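Local coordinates for dihydropteridine reductase (Caenorhabditis elegans, PDB 1OOE), which reduces quinonoid dihydropteridines to their tetrahydro forms with NADH or NADPH, probably regenerating tetrahydrobiopterin, as a homodimeric short-chain dehydrogenase/reductase, at the interface of chains A and B. Numbering follows the deposited sequence. Chains: chain A/B, Dihydropteridine reductase.

The interface of chains A and B. Residues chain A 116, 153, 156-157, 162; chain B 88, 93, 141.
B:Ile141, in the first turn of helix 141-158, lays its branched side chain across A:Leu153, A:Ser156 and A:Leu157, which face it from the same helix of the other subunit. Helices 93-118 and 141-158 of both subunits form the four-helix bundle typical of dimers in the short-chain dehydrogenase/reductase family, and the two-fold axis repeats the contact with the chains exchanged. The two branches of B:Ile141 divide the work. CG2 meets the CD1 methyl of A:Leu153 at 3.4 Å, a close fit for two methyl groups, with the two side chains at a slant to one another. The other branch runs fully extended (chi2 -179°): its CG1 lies 3.9 Å from CB of A:Ser156, and its terminal CD1 reaches CD2 of A:Leu157, whose side chain crosses it at about a right angle. With CG anti to the backbone N (chi1 167°) and chi2 near 61°, A:Leu153 turns CD1 towards the isoleucine and, more loosely, towards the ring of B:Phe93, whose CZ is 4.4 Å away.

CD2 of A:Leu157 also touches the CB methyl of B:Ala88, so one leucine branch packs against both the helix and the loop of the partner. CG2 of A:Thr116 reaches the same alanine methyl, at 3.5 Å. Within chain B, CA of B:Ala88 lies over one face of the B:Phe93 ring, offset towards its rim, and the aromatic side chain thus backs the loop residue.

Polar links flank the apolar contacts. The backbone N of B:Ala88 donates to the carbonyl O of A:Ser162 at 2.9 Å, approaching the carbonyl nearly end-on, though the bond is bent at the hydrogen. A:Ser162 is itself tied to the helix end, its OG hydroxyl donating to the carbonyl O of A:Leu157 at 2.7 Å. Beside the isoleucine, a water bridges OG of A:Ser156 and the carbonyl O of B:Ile141, adding a solvent-mediated link between the two helices.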
# COMPACT_ATOMS: atom_id res chain seq x y z
N THR A 116 -12.00 -5.07 15.21
CA THR A 116 -13.19 -5.79 14.79
C THR A 116 -13.54 -6.86 15.81
O THR A 116 -14.70 -7.26 15.93
CB THR A 116 -12.99 -6.45 13.40
OG1 THR A 116 -11.91 -7.39 13.47
CG2 THR A 116 -12.68 -5.40 12.35
N LEU A 153 -6.76 1.90 3.61
CA LEU A 153 -7.31 1.01 4.62
C LEU A 153 -8.30 1.79 5.47
O LEU A 153 -9.37 1.29 5.82
CB LEU A 153 -6.18 0.47 5.51
CG LEU A 153 -6.57 -0.24 6.82
CD1 LEU A 153 -7.41 -1.47 6.52
CD2 LEU A 153 -5.32 -0.63 7.57
N SER A 156 -11.60 2.12 3.67
CA SER A 156 -12.34 0.86 3.63
C SER A 156 -12.98 0.52 4.98
O SER A 156 -14.11 0.05 5.04
CB SER A 156 -11.43 -0.29 3.19
OG SER A 156 -11.03 -0.13 1.84
N LEU A 157 -12.25 0.77 6.07
CA LEU A 157 -12.76 0.49 7.41
C LEU A 157 -13.94 1.37 7.80
O LEU A 157 -14.85 0.93 8.52
CB LEU A 157 -11.64 0.64 8.44
CG LEU A 157 -10.47 -0.34 8.33
CD1 LEU A 157 -9.37 0.08 9.29
CD2 LEU A 157 -10.94 -1.75 8.65
N SER A 162 -17.40 -3.26 6.96
CA SER A 162 -15.95 -3.42 6.90
C SER A 162 -15.53 -4.40 7.98
O SER A 162 -14.44 -4.99 7.92
CB SER A 162 -15.27 -2.09 7.16
OG SER A 162 -15.41 -1.75 8.53
N ALA B 88 -12.44 -6.86 7.13
CA ALA B 88 -11.59 -6.98 8.31
C ALA B 88 -12.07 -8.05 9.29
O ALA B 88 -11.30 -8.51 10.14
CB ALA B 88 -11.48 -5.63 9.02
N PHE B 93 -8.43 -12.13 6.62
CA PHE B 93 -8.16 -10.72 6.31
C PHE B 93 -6.67 -10.49 6.13
O PHE B 93 -6.22 -10.04 5.06
CB PHE B 93 -8.69 -9.82 7.43
CG PHE B 93 -8.17 -8.40 7.37
CD1 PHE B 93 -8.20 -7.67 6.19
CD2 PHE B 93 -7.65 -7.80 8.52
CE1 PHE B 93 -7.73 -6.35 6.15
CE2 PHE B 93 -7.18 -6.48 8.49
CZ PHE B 93 -7.22 -5.76 7.30
N ILE B 141 -10.55 -5.60 1.54
CA ILE B 141 -9.63 -4.62 2.09
C ILE B 141 -8.16 -4.80 1.72
O ILE B 141 -7.49 -3.82 1.38
CB ILE B 141 -9.80 -4.56 3.62
CG1 ILE B 141 -11.24 -4.15 3.95
CG2 ILE B 141 -8.84 -3.54 4.22
CD1 ILE B 141 -11.54 -4.02 5.43
O HOH W 1 -8.47 -1.02 1.89